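Local coordinates for protein glucose-6-phosphate 1-dehydrogenase (Kluyveromyces lactis, PDB 7E6I) that catalyses the NADP+-dependent oxidation of glucose 6-phosphate to 6-phosphogluconolactone, the first step of the oxidative pentose phosphate pathway, supplying NADPH, at residues T12-S17 and R118-A123; S214-F219 and E347-F352; F316-F321 and P332-A337. All coordinates share one frame; numbering follows the deposited sequence.

Contact 1: T12-S17 and R118-A123; sequences TIFGAS and RLFYLA
Thr12-Phe14 runs parallel to Arg118-Leu122, the strand axes 4.7 Å apart at an angle of 19°, and the register pairs Thr12 with Phe120, Ile13 with Tyr121 and Phe14 with Leu122. Thr12 is gripped twice, its N giving a hydrogen bond to Leu119 O and its O taking one from Tyr121 N; Phe14 N then donates to Tyr121 O, and Ala123 N reaches Phe14 O in a weak last bond. On the face that carries Thr12, Phe14 and Phe120, the two phenylalanines project in the same direction, one beside the other, each with CG anti to its carbonyl carbon (chi1 -79° for Phe14, -62° for Phe120). Phe120 CD1 meets the edge of the Phe14 ring, 3.7 Å from Phe14 CE1, and also touches Thr12 CB at 3.8 Å. These are the central strands of the Rossmann-type nucleotide-binding domain, and Gly15, Ala16 and Ser17 after the first strand belong to a loop that probably binds NADP+. Gly15 has a positive phi, and a CB on it would clash with Ala123 O; a water bridges Ala123 O and, weakly, Gly15 O. On the opposite face Ile13 CG1 packs on Tyr121 CB at 4.2 Å, beneath helix 19-34, while helices 94-110 and 126-139 cover the phenylalanine side.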
ATOM      1  N   THR A  12       6.988 -15.766 -14.397  1.00 41.82           N
ATOM      2  CA  THR A  12       7.522 -16.697 -13.410  1.00 43.56           C
ATOM      3  C   THR A  12       7.300 -16.136 -12.011  1.00 40.33           C
ATOM      4  O   THR A  12       7.738 -15.022 -11.711  1.00 37.43           O
ATOM      5  CB  THR A  12       9.010 -16.963 -13.635  1.00 42.51           C
ATOM      6  OG1 THR A  12       9.242 -17.297 -15.005  1.00 43.68           O
ATOM      7  CG2 THR A  12       9.469 -18.103 -12.757  1.00 42.11           C
ATOM      8  N   ILE A  13       6.642 -16.917 -11.155  1.00 41.29           N
ATOM      9  CA  ILE A  13       6.377 -16.537  -9.767  1.00 41.29           C
ATOM     10  C   ILE A  13       7.348 -17.316  -8.888  1.00 39.41           C
ATOM     11  O   ILE A  13       7.150 -18.505  -8.624  1.00 39.61           O
ATOM     12  CB  ILE A  13       4.926 -16.806  -9.354  1.00 41.45           C
ATOM     13  CG1 ILE A  13       3.953 -15.998 -10.207  1.00 42.04           C
ATOM     14  CG2 ILE A  13       4.714 -16.452  -7.893  1.00 37.88           C
ATOM     15  CD1 ILE A  13       3.541 -16.710 -11.468  1.00 45.49           C
ATOM     16  N   PHE A  14       8.392 -16.644  -8.419  1.00 38.80           N
ATOM     17  CA  PHE A  14       9.314 -17.254  -7.478  1.00 41.51           C
ATOM     18  C   PHE A  14       8.703 -17.288  -6.082  1.00 42.02           C
ATOM     19  O   PHE A  14       7.936 -16.404  -5.693  1.00 40.14           O
ATOM     20  CB  PHE A  14      10.636 -16.495  -7.459  1.00 41.91           C
ATOM     21  CG  PHE A  14      11.543 -16.841  -8.612  1.00 44.03           C
ATOM     22  CD1 PHE A  14      11.378 -16.237  -9.851  1.00 43.61           C
ATOM     23  CD2 PHE A  14      12.565 -17.762  -8.454  1.00 42.51           C
ATOM     24  CE1 PHE A  14      12.220 -16.553 -10.910  1.00 43.20           C
ATOM     25  CE2 PHE A  14      13.403 -18.078  -9.505  1.00 46.14           C
ATOM     26  CZ  PHE A  14      13.232 -17.476 -10.737  1.00 44.89           C
ATOM     27  N   GLY A  15       9.054 -18.327  -5.325  1.00 41.65           N
ATOM     28  CA  GLY A  15       8.399 -18.565  -4.057  1.00 41.00           C
ATOM     29  C   GLY A  15       7.005 -19.121  -4.219  1.00 43.46           C
ATOM     30  O   GLY A  15       6.146 -18.889  -3.364  1.00 44.58           O
ATOM     31  N   ALA A  16       6.755 -19.858  -5.303  1.00 43.30           N
ATOM     32  CA  ALA A  16       5.387 -20.167  -5.708  1.00 44.39           C
ATOM     33  C   ALA A  16       4.618 -20.987  -4.682  1.00 44.58           C
ATOM     34  O   ALA A  16       3.385 -20.976  -4.701  1.00 45.62           O
ATOM     35  CB  ALA A  16       5.398 -20.900  -7.043  1.00 46.83           C
ATOM     36  N   SER A  17       5.303 -21.695  -3.799  1.00 45.24           N
ATOM     37  CA  SER A  17       4.650 -22.553  -2.820  1.00 50.04           C
ATOM     38  C   SER A  17       4.225 -21.811  -1.559  1.00 51.05           C
ATOM     39  O   SER A  17       3.517 -22.384  -0.724  1.00 56.09           O
ATOM     40  CB  SER A  17       5.590 -23.701  -2.446  1.00 52.51           C
ATOM     41  OG  SER A  17       6.827 -23.180  -1.974  1.00 55.07           O
ATOM     42  N   ARG A 118       9.256 -10.980 -20.385  1.00 42.41           N
ATOM     43  CA  ARG A 118       9.311 -11.814 -19.186  1.00 44.97           C
ATOM     44  C   ARG A 118       9.051 -10.993 -17.930  1.00 42.82           C
ATOM     45  O   ARG A 118       9.726  -9.983 -17.684  1.00 38.38           O
ATOM     46  CB  ARG A 118      10.671 -12.522 -19.077  1.00 45.90           C
ATOM     47  CG  ARG A 118      11.035 -13.304 -20.328  1.00 47.07           C
ATOM     48  CD  ARG A 118      12.396 -13.931 -20.232  1.00 50.93           C
ATOM     49  NE  ARG A 118      12.728 -14.677 -21.442  1.00 53.68           N
ATOM     50  CZ  ARG A 118      13.965 -14.844 -21.893  1.00 54.06           C
ATOM     51  NH1 ARG A 118      14.991 -14.318 -21.234  1.00 55.85           N
ATOM     52  NH2 ARG A 118      14.177 -15.541 -22.994  1.00 54.68           N
ATOM     53  N   LEU A 119       8.077 -11.435 -17.136  1.00 39.64           N
ATOM     54  CA  LEU A 119       7.793 -10.855 -15.832  1.00 39.13           C
ATOM     55  C   LEU A 119       8.206 -11.860 -14.761  1.00 38.91           C
ATOM     56  O   LEU A 119       7.820 -13.032 -14.820  1.00 40.33           O
ATOM     57  CB  LEU A 119       6.307 -10.489 -15.698  1.00 37.54           C
ATOM     58  CG  LEU A 119       5.831  -9.796 -14.406  1.00 39.13           C
ATOM     59  CD1 LEU A 119       6.467  -8.418 -14.283  1.00 37.63           C
ATOM     60  CD2 LEU A 119       4.296  -9.682 -14.322  1.00 34.68           C
ATOM     61  N   PHE A 120       9.014 -11.411 -13.807  1.00 37.47           N
ATOM     62  CA  PHE A 120       9.405 -12.210 -12.650  1.00 37.33           C
ATOM     63  C   PHE A 120       8.760 -11.614 -11.408  1.00 35.59           C
ATOM     64  O   PHE A 120       9.130 -10.515 -10.981  1.00 36.89           O
ATOM     65  CB  PHE A 120      10.924 -12.244 -12.510  1.00 37.25           C
ATOM     66  CG  PHE A 120      11.619 -12.869 -13.673  1.00 40.30           C
ATOM     67  CD1 PHE A 120      11.685 -14.250 -13.801  1.00 40.42           C
ATOM     68  CD2 PHE A 120      12.187 -12.079 -14.658  1.00 40.92           C
ATOM     69  CE1 PHE A 120      12.322 -14.832 -14.885  1.00 42.98           C
ATOM     70  CE2 PHE A 120      12.826 -12.655 -15.746  1.00 42.27           C
ATOM     71  CZ  PHE A 120      12.889 -14.031 -15.864  1.00 43.53           C
ATOM     72  N   TYR A 121       7.798 -12.329 -10.832  1.00 34.38           N
ATOM     73  CA  TYR A 121       7.186 -11.924  -9.569  1.00 36.67           C
ATOM     74  C   TYR A 121       7.912 -12.623  -8.423  1.00 36.18           C
ATOM     75  O   TYR A 121       7.893 -13.855  -8.336  1.00 36.49           O
ATOM     76  CB  TYR A 121       5.691 -12.261  -9.548  1.00 34.04           C
ATOM     77  CG  TYR A 121       4.930 -11.521  -8.473  1.00 35.07           C
ATOM     78  CD1 TYR A 121       5.230 -11.709  -7.119  1.00 35.20           C
ATOM     79  CD2 TYR A 121       3.927 -10.614  -8.807  1.00 33.30           C
ATOM     80  CE1 TYR A 121       4.550 -11.020  -6.132  1.00 35.53           C
ATOM     81  CE2 TYR A 121       3.239  -9.916  -7.825  1.00 33.08           C
ATOM     82  CZ  TYR A 121       3.547 -10.120  -6.493  1.00 34.73           C
ATOM     83  OH  TYR A 121       2.857  -9.422  -5.519  1.00 36.09           O
ATOM     84  N   LEU A 122       8.518 -11.842  -7.527  1.00 35.65           N
ATOM     85  CA  LEU A 122       9.380 -12.399  -6.478  1.00 39.31           C
ATOM     86  C   LEU A 122       8.633 -12.429  -5.142  1.00 39.74           C
ATOM     87  O   LEU A 122       8.813 -11.575  -4.274  1.00 40.21           O
ATOM     88  CB  LEU A 122      10.676 -11.597  -6.376  1.00 37.69           C
ATOM     89  CG  LEU A 122      11.860 -11.961  -7.270  1.00 37.60           C
ATOM     90  CD1 LEU A 122      11.449 -12.138  -8.712  1.00 38.93           C
ATOM     91  CD2 LEU A 122      12.927 -10.896  -7.153  1.00 36.83           C
ATOM     92  N   ALA A 123       7.794 -13.453  -4.965  1.00 36.85           N
ATOM     93  CA  ALA A 123       6.978 -13.580  -3.754  1.00 35.51           C
ATOM     94  C   ALA A 123       7.811 -14.142  -2.601  1.00 39.74           C
ATOM     95  O   ALA A 123       7.541 -15.207  -2.048  1.00 41.88           O
ATOM     96  CB  ALA A 123       5.763 -14.452  -4.027  1.00 35.05           C
TER
HETATM   97  O   HOH W   1       4.803 -16.764  -1.185  1.00 45.08           O

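Contact 2: S214-F219 and E347-F352; sequences SVQVVF and EIRIQF
Ser214-Phe219 and Glu347-Phe352 pair antiparallel, and their backbone hydrogen bonds come in couples at Ser214-Gln351, Gln216-Arg349 and Val218-Glu347. Five of the six are firm, with Val218 N to Glu347 O at 2.7 Å; the bond from Ser214 N to Gln351 O is weak. At the non-hydrogen-bonded positions, CA-H...O contacts from Ile348 CA to Gln216 O and from Ile350 CA to Ser214 O add to the pairing. Apolar contact across the strands is slight: Val215 CG1 lies 4.4 Å from Ile350 CG1.

On the face of Ser214, Gln216, Val218, Glu347, Arg349 and Gln351, polar groups dominate. Gln216, extended beyond CG, runs alongside Arg349, with Gln216 NE2 3.7 Å from Arg349 CD and the amide and guanidinium planes 50° apart. Arg349 bends at its third torsion (chi3 -71°), and its NH2 forms a salt bridge with Glu347 OE1 at 3.0 Å, meeting it from above the carboxylate plane. A water accepts from Gln216 NE2 and donates to Arg349 O.

Arg349, Arg336 and Arg371 probably help bind a second NADP+. Arg349 NH1 also bridges to Glu367, and Glu347 pairs with Lys345 and Arg371. An alanine at Arg349 would probably take from Glu367 the salt bridge to NH1, from Glu347 one of its three cationic partners, and from Gln216 NE2 its aliphatic neighbour. Strand 333-338 flanks Ser214-Phe219, where Gln216 OE1 accepts from Arg336 NE; strand 367-373 flanks the other segment, and helix 236-254 packs against Val217 and Ile348.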
ATOM      1  N   SER A 214      -6.472  21.219   8.710  1.00 25.70           N
ATOM      2  CA  SER A 214      -6.097  19.939   9.289  1.00 25.13           C
ATOM      3  C   SER A 214      -6.192  18.850   8.235  1.00 25.23           C
ATOM      4  O   SER A 214      -7.223  18.720   7.561  1.00 24.82           O
ATOM      5  CB  SER A 214      -7.010  19.619  10.468  1.00 25.52           C
ATOM      6  OG  SER A 214      -6.879  18.276  10.849  1.00 25.54           O
ATOM      7  N   VAL A 215      -5.133  18.055   8.128  1.00 24.03           N
ATOM      8  CA  VAL A 215      -5.097  16.864   7.296  1.00 21.90           C
ATOM      9  C   VAL A 215      -4.849  15.664   8.195  1.00 22.72           C
ATOM     10  O   VAL A 215      -3.940  15.692   9.030  1.00 22.98           O
ATOM     11  CB  VAL A 215      -3.999  16.974   6.233  1.00 20.75           C
ATOM     12  CG1 VAL A 215      -3.925  15.694   5.412  1.00 18.33           C
ATOM     13  CG2 VAL A 215      -4.241  18.215   5.377  1.00 18.53           C
ATOM     14  N   GLN A 216      -5.627  14.600   7.998  1.00 24.29           N
ATOM     15  CA  GLN A 216      -5.518  13.364   8.771  1.00 22.66           C
ATOM     16  C   GLN A 216      -5.562  12.165   7.834  1.00 22.10           C
ATOM     17  O   GLN A 216      -6.450  12.086   6.976  1.00 21.25           O
ATOM     18  CB  GLN A 216      -6.668  13.236   9.767  1.00 21.94           C
ATOM     19  CG  GLN A 216      -6.564  14.078  11.022  1.00 24.94           C
ATOM     20  CD  GLN A 216      -7.710  13.783  11.977  1.00 28.52           C
ATOM     21  OE1 GLN A 216      -7.663  12.800  12.725  1.00 31.13           O
ATOM     22  NE2 GLN A 216      -8.749  14.617  11.947  1.00 24.60           N
ATOM     23  N   VAL A 217      -4.619  11.238   8.000  1.00 21.26           N
ATOM     24  CA  VAL A 217      -4.692   9.906   7.398  1.00 23.65           C
ATOM     25  C   VAL A 217      -4.854   8.902   8.534  1.00 21.47           C
ATOM     26  O   VAL A 217      -4.062   8.905   9.475  1.00 19.95           O
ATOM     27  CB  VAL A 217      -3.443   9.580   6.553  1.00 22.71           C
ATOM     28  CG1 VAL A 217      -3.617   8.249   5.870  1.00 19.24           C
ATOM     29  CG2 VAL A 217      -3.193  10.662   5.526  1.00 20.40           C
ATOM     30  N   VAL A 218      -5.876   8.055   8.454  1.00 22.58           N
ATOM     31  CA  VAL A 218      -6.348   7.288   9.602  1.00 21.96           C
ATOM     32  C   VAL A 218      -6.413   5.810   9.239  1.00 25.26           C
ATOM     33  O   VAL A 218      -7.002   5.443   8.213  1.00 20.81           O
ATOM     34  CB  VAL A 218      -7.727   7.772  10.072  1.00 21.65           C
ATOM     35  CG1 VAL A 218      -8.208   6.904  11.208  1.00 24.50           C
ATOM     36  CG2 VAL A 218      -7.658   9.252  10.498  1.00 25.82           C
ATOM     37  N   PHE A 219      -5.813   4.966  10.089  1.00 22.09           N
ATOM     38  CA  PHE A 219      -5.791   3.516   9.911  1.00 24.91           C
ATOM     39  C   PHE A 219      -6.234   2.881  11.215  1.00 28.22           C
ATOM     40  O   PHE A 219      -5.620   3.116  12.265  1.00 27.09           O
ATOM     41  CB  PHE A 219      -4.391   3.033   9.521  1.00 24.89           C
ATOM     42  CG  PHE A 219      -4.210   1.526   9.504  1.00 27.40           C
ATOM     43  CD1 PHE A 219      -3.956   0.823  10.671  1.00 28.52           C
ATOM     44  CD2 PHE A 219      -4.213   0.831   8.306  1.00 26.68           C
ATOM     45  CE1 PHE A 219      -3.746  -0.561  10.648  1.00 30.18           C
ATOM     46  CE2 PHE A 219      -4.004  -0.537   8.277  1.00 30.19           C
ATOM     47  CZ  PHE A 219      -3.765  -1.234   9.448  1.00 30.08           C
ATOM     48  N   GLU A 347      -8.959   5.875   6.251  1.00 25.16           N
ATOM     49  CA  GLU A 347      -9.755   7.065   6.008  1.00 28.50           C
ATOM     50  C   GLU A 347      -8.857   8.293   5.941  1.00 26.86           C
ATOM     51  O   GLU A 347      -7.864   8.397   6.676  1.00 23.87           O
ATOM     52  CB  GLU A 347     -10.791   7.218   7.130  1.00 30.94           C
ATOM     53  CG  GLU A 347     -11.941   8.086   6.810  1.00 32.30           C
ATOM     54  CD  GLU A 347     -13.057   7.941   7.836  1.00 39.47           C
ATOM     55  OE1 GLU A 347     -12.978   8.621   8.897  1.00 34.90           O
ATOM     56  OE2 GLU A 347     -14.007   7.150   7.572  1.00 42.55           O
ATOM     57  N   ILE A 348      -9.242   9.232   5.072  1.00 22.38           N
ATOM     58  CA  ILE A 348      -8.616  10.546   4.952  1.00 21.66           C
ATOM     59  C   ILE A 348      -9.618  11.584   5.427  1.00 21.67           C
ATOM     60  O   ILE A 348     -10.764  11.589   4.974  1.00 20.30           O
ATOM     61  CB  ILE A 348      -8.211  10.851   3.499  1.00 23.30           C
ATOM     62  CG1 ILE A 348      -7.174   9.860   2.985  1.00 19.97           C
ATOM     63  CG2 ILE A 348      -7.762  12.309   3.358  1.00 20.09           C
ATOM     64  CD1 ILE A 348      -7.224   9.751   1.474  1.00 20.29           C
ATOM     65  N   ARG A 349      -9.187  12.497   6.288  1.00 22.29           N
ATOM     66  CA  ARG A 349     -10.091  13.528   6.794  1.00 21.72           C
ATOM     67  C   ARG A 349      -9.411  14.875   6.646  1.00 22.19           C
ATOM     68  O   ARG A 349      -8.310  15.078   7.167  1.00 22.08           O
ATOM     69  CB  ARG A 349     -10.464  13.273   8.256  1.00 24.14           C
ATOM     70  CG  ARG A 349     -11.593  14.142   8.797  1.00 28.35           C
ATOM     71  CD  ARG A 349     -11.936  13.716  10.223  1.00 33.48           C
ATOM     72  NE  ARG A 349     -12.598  12.419  10.205  1.00 34.98           N
ATOM     73  CZ  ARG A 349     -13.903  12.280  10.008  1.00 38.59           C
ATOM     74  NH1 ARG A 349     -14.670  13.370   9.851  1.00 33.15           N
ATOM     75  NH2 ARG A 349     -14.441  11.062   9.967  1.00 35.61           N
ATOM     76  N   ILE A 350     -10.064  15.793   5.952  1.00 21.41           N
ATOM     77  CA  ILE A 350      -9.505  17.108   5.701  1.00 22.29           C
ATOM     78  C   ILE A 350     -10.506  18.132   6.208  1.00 22.54           C
ATOM     79  O   ILE A 350     -11.671  18.104   5.807  1.00 23.26           O
ATOM     80  CB  ILE A 350      -9.197  17.305   4.209  1.00 20.25           C
ATOM     81  CG1 ILE A 350      -7.980  16.446   3.867  1.00 21.59           C
ATOM     82  CG2 ILE A 350      -8.935  18.767   3.926  1.00 19.92           C
ATOM     83  CD1 ILE A 350      -7.746  16.237   2.437  1.00 23.10           C
ATOM     84  N   GLN A 351     -10.075  18.990   7.127  1.00 20.71           N
ATOM     85  CA  GLN A 351     -10.924  20.041   7.666  1.00 23.75           C
ATOM     86  C   GLN A 351     -10.515  21.378   7.067  1.00 23.55           C
ATOM     87  O   GLN A 351      -9.327  21.721   7.056  1.00 22.85           O
ATOM     88  CB  GLN A 351     -10.841  20.124   9.188  1.00 21.38           C
ATOM     89  CG  GLN A 351     -12.035  20.845   9.744  1.00 25.95           C
ATOM     90  CD  GLN A 351     -12.118  20.826  11.256  1.00 27.40           C
ATOM     91  OE1 GLN A 351     -11.152  21.126  11.931  1.00 24.35           O
ATOM     92  NE2 GLN A 351     -13.288  20.487  11.787  1.00 27.43           N
ATOM     93  N   PHE A 352     -11.495  22.133   6.588  1.00 18.44           N
ATOM     94  CA  PHE A 352     -11.216  23.412   5.954  1.00 25.29           C
ATOM     95  C   PHE A 352     -11.392  24.567   6.933  1.00 24.72           C
ATOM     96  O   PHE A 352     -12.019  24.436   7.986  1.00 22.71           O
ATOM     97  CB  PHE A 352     -12.103  23.580   4.721  1.00 22.07           C
ATOM     98  CG  PHE A 352     -11.802  22.570   3.649  1.00 22.18           C
ATOM     99  CD1 PHE A 352     -10.803  22.810   2.710  1.00 20.43           C
ATOM    100  CD2 PHE A 352     -12.478  21.359   3.605  1.00 21.11           C
ATOM    101  CE1 PHE A 352     -10.505  21.875   1.729  1.00 19.62           C
ATOM    102  CE2 PHE A 352     -12.180  20.421   2.622  1.00 20.56           C
ATOM    103  CZ  PHE A 352     -11.201  20.680   1.687  1.00 17.46           C
TER
HETATM  104  O   HOH W   2      -8.588  16.792   9.686  1.00 24.94           O

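Contact 3: F316-F321 and P332-A337; sequences FAAIGF and PIVMRA
Met335 slants across Phe321 at the apolar centre of this hairpin. Phe321 CE2 touches Met335 CB at 3.9 Å, and Met335 CE comes equally near to it. Met335 SD stands 4.9 Å from the ring centroid and 41° off its normal, an oblique Met-aromatic contact. A nearly eclipsed chi3 of 7° in Met335, a value to be read with caution at this resolution, turns CE back to the ring. Beside this pair, Phe321 CB packs on Ile333 CB at 4.0 Å.

On the face of Ala318, Gly320, Val334 and Arg336 the side chains in contact are smaller. Ala318 CB meets Arg336 CB at 3.8 Å, and the two CA atoms of this pair approach to 4.0 Å; next to it Gly320 stands across from Val334. At one end of the pairing, Phe316 CD2 lies obliquely against Ala337 O.

Six backbone hydrogen bonds join the strands in three couples, at Ala317-Ala337, Ile319-Met335 and Phe321-Ile333, the shortest being Phe321 N to Ile333 O at 2.7 Å. Between them run CA-H...O contacts, among them Gly320 CA to Ile333 O.

At the polar edge Arg336, whose CG sits between the backbone N and the carbonyl carbon (chi1 58°), leads its guanidinium away from strand 316-321, toward its partner Gln216. Strand 285-291 lies beyond Phe316-Phe321 and strand 212-220 beyond Ile333-Ala337, while Met242 of helix 236-254 packs on Ile319, Met335 and Ala337.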
ATOM      1  N   PHE A 316      -0.146   1.283  18.570  1.00 28.37           N
ATOM      2  CA  PHE A 316      -0.881   2.456  18.124  1.00 28.33           C
ATOM      3  C   PHE A 316       0.075   3.629  18.133  1.00 29.64           C
ATOM      4  O   PHE A 316       0.763   3.845  19.133  1.00 32.27           O
ATOM      5  CB  PHE A 316      -2.078   2.781  19.031  1.00 31.25           C
ATOM      6  CG  PHE A 316      -2.753   4.083  18.688  1.00 31.66           C
ATOM      7  CD1 PHE A 316      -2.205   5.299  19.065  1.00 32.81           C
ATOM      8  CD2 PHE A 316      -3.928   4.088  17.973  1.00 31.87           C
ATOM      9  CE1 PHE A 316      -2.801   6.473  18.722  1.00 32.74           C
ATOM     10  CE2 PHE A 316      -4.527   5.266  17.636  1.00 33.32           C
ATOM     11  CZ  PHE A 316      -3.959   6.465  18.012  1.00 32.31           C
ATOM     12  N   ALA A 317       0.061   4.426  17.065  1.00 29.31           N
ATOM     13  CA  ALA A 317       0.851   5.651  17.012  1.00 29.19           C
ATOM     14  C   ALA A 317       0.087   6.747  16.287  1.00 26.82           C
ATOM     15  O   ALA A 317      -0.521   6.509  15.240  1.00 25.81           O
ATOM     16  CB  ALA A 317       2.202   5.427  16.311  1.00 26.22           C
ATOM     17  N   ALA A 318       0.148   7.956  16.838  1.00 28.12           N
ATOM     18  CA  ALA A 318      -0.264   9.169  16.148  1.00 25.82           C
ATOM     19  C   ALA A 318       0.964  10.058  16.052  1.00 29.26           C
ATOM     20  O   ALA A 318       1.676  10.228  17.046  1.00 31.77           O
ATOM     21  CB  ALA A 318      -1.409   9.869  16.881  1.00 24.19           C
ATOM     22  N   ILE A 319       1.245  10.577  14.856  1.00 27.52           N
ATOM     23  CA  ILE A 319       2.458  11.351  14.605  1.00 26.96           C
ATOM     24  C   ILE A 319       2.086  12.637  13.887  1.00 27.54           C
ATOM     25  O   ILE A 319       1.320  12.611  12.918  1.00 26.78           O
ATOM     26  CB  ILE A 319       3.483  10.571  13.761  1.00 26.43           C
ATOM     27  CG1 ILE A 319       3.826   9.219  14.397  1.00 28.64           C
ATOM     28  CG2 ILE A 319       4.731  11.413  13.545  1.00 24.75           C
ATOM     29  CD1 ILE A 319       4.564   8.257  13.426  1.00 25.05           C
ATOM     30  N   GLY A 320       2.649  13.754  14.340  1.00 29.78           N
ATOM     31  CA  GLY A 320       2.445  15.030  13.673  1.00 27.75           C
ATOM     32  C   GLY A 320       3.519  15.254  12.624  1.00 27.90           C
ATOM     33  O   GLY A 320       4.681  14.895  12.815  1.00 28.67           O
ATOM     34  N   PHE A 321       3.116  15.848  11.512  1.00 24.36           N
ATOM     35  CA  PHE A 321       4.020  16.125  10.410  1.00 24.26           C
ATOM     36  C   PHE A 321       3.857  17.569   9.975  1.00 27.65           C
ATOM     37  O   PHE A 321       2.787  18.166  10.134  1.00 26.17           O
ATOM     38  CB  PHE A 321       3.744  15.215   9.211  1.00 23.47           C
ATOM     39  CG  PHE A 321       4.120  13.785   9.439  1.00 23.88           C
ATOM     40  CD1 PHE A 321       5.384  13.333   9.104  1.00 22.53           C
ATOM     41  CD2 PHE A 321       3.206  12.892   9.978  1.00 23.77           C
ATOM     42  CE1 PHE A 321       5.735  12.012   9.304  1.00 22.26           C
ATOM     43  CE2 PHE A 321       3.549  11.571  10.188  1.00 25.94           C
ATOM     44  CZ  PHE A 321       4.825  11.129   9.840  1.00 24.82           C
ATOM     45  N   PRO A 332      -0.938  21.657  10.127  1.00 26.61           N
ATOM     46  CA  PRO A 332      -0.591  20.464  10.911  1.00 29.45           C
ATOM     47  C   PRO A 332      -1.163  19.216  10.251  1.00 26.46           C
ATOM     48  O   PRO A 332      -2.345  19.169   9.912  1.00 25.37           O
ATOM     49  CB  PRO A 332      -1.228  20.723  12.282  1.00 28.30           C
ATOM     50  CG  PRO A 332      -2.103  21.944  12.114  1.00 27.59           C
ATOM     51  CD  PRO A 332      -2.088  22.381  10.683  1.00 25.00           C
ATOM     52  N   ILE A 333      -0.310  18.210  10.064  1.00 24.02           N
ATOM     53  CA  ILE A 333      -0.689  16.938   9.462  1.00 24.89           C
ATOM     54  C   ILE A 333      -0.534  15.837  10.505  1.00 26.73           C
ATOM     55  O   ILE A 333       0.476  15.788  11.215  1.00 27.48           O
ATOM     56  CB  ILE A 333       0.171  16.658   8.225  1.00 25.74           C
ATOM     57  CG1 ILE A 333      -0.128  17.696   7.156  1.00 24.36           C
ATOM     58  CG2 ILE A 333      -0.022  15.242   7.715  1.00 23.58           C
ATOM     59  CD1 ILE A 333       0.965  17.780   6.128  1.00 25.40           C
ATOM     60  N   VAL A 334      -1.528  14.961  10.616  1.00 25.39           N
ATOM     61  CA  VAL A 334      -1.443  13.835  11.535  1.00 23.63           C
ATOM     62  C   VAL A 334      -1.647  12.537  10.761  1.00 22.61           C
ATOM     63  O   VAL A 334      -2.595  12.408   9.972  1.00 22.25           O
ATOM     64  CB  VAL A 334      -2.464  13.948  12.679  1.00 23.63           C
ATOM     65  CG1 VAL A 334      -2.461  12.658  13.519  1.00 23.69           C
ATOM     66  CG2 VAL A 334      -2.154  15.141  13.555  1.00 24.29           C
ATOM     67  N   MET A 335      -0.761  11.578  10.990  1.00 23.11           N
ATOM     68  CA  MET A 335      -0.987  10.192  10.599  1.00 22.14           C
ATOM     69  C   MET A 335      -1.192   9.398  11.874  1.00 24.15           C
ATOM     70  O   MET A 335      -0.418   9.541  12.825  1.00 26.89           O
ATOM     71  CB  MET A 335       0.192   9.631   9.813  1.00 19.39           C
ATOM     72  CG  MET A 335       0.174   9.976   8.327  1.00 29.31           C
ATOM     73  SD  MET A 335       1.554   9.203   7.425  1.00 44.47           S
ATOM     74  CE  MET A 335       2.220   8.161   8.716  1.00 20.82           C
ATOM     75  N   ARG A 336      -2.230   8.575  11.907  1.00 23.55           N
ATOM     76  CA  ARG A 336      -2.497   7.792  13.102  1.00 26.29           C
ATOM     77  C   ARG A 336      -2.955   6.397  12.701  1.00 23.56           C
ATOM     78  O   ARG A 336      -3.816   6.244  11.830  1.00 25.01           O
ATOM     79  CB  ARG A 336      -3.524   8.487  14.014  1.00 23.46           C
ATOM     80  CG  ARG A 336      -4.898   8.793  13.409  1.00 22.94           C
ATOM     81  CD  ARG A 336      -5.663   9.702  14.385  1.00 24.94           C
ATOM     82  NE  ARG A 336      -6.868  10.351  13.859  1.00 24.67           N
ATOM     83  CZ  ARG A 336      -8.086   9.817  13.923  1.00 29.07           C
ATOM     84  NH1 ARG A 336      -8.241   8.625  14.475  1.00 29.94           N
ATOM     85  NH2 ARG A 336      -9.149  10.468  13.452  1.00 29.61           N
ATOM     86  N   ALA A 337      -2.352   5.389  13.318  1.00 24.64           N
ATOM     87  CA  ALA A 337      -2.599   3.992  12.992  1.00 26.21           C
ATOM     88  C   ALA A 337      -2.633   3.171  14.276  1.00 31.40           C
ATOM     89  O   ALA A 337      -1.807   3.382  15.172  1.00 26.89           O
ATOM     90  CB  ALA A 337      -1.518   3.439  12.063  1.00 21.35           C
TER

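How the contacts relate
Contact 1 comes first along the chain and belongs to the parallel sheet of the nucleotide-binding domain; contacts 2 and 3 follow in the mixed sheet of the C-terminal domain, with contact 3 nested inside the loop that contact 2 closes. The centre of contact 1 lies about 37 Å from that of contact 2 and 36 Å from that of contact 3, on the opposite side of the chain's centre. Contacts 2 and 3 are only about 10 Å apart, centre to centre, and adjoin where strands 212-220 and 333-338 run side by side. The principle is one of division: one domain offers a dinucleotide fold, the other a broad sheet probably bearing a second NADP+ site.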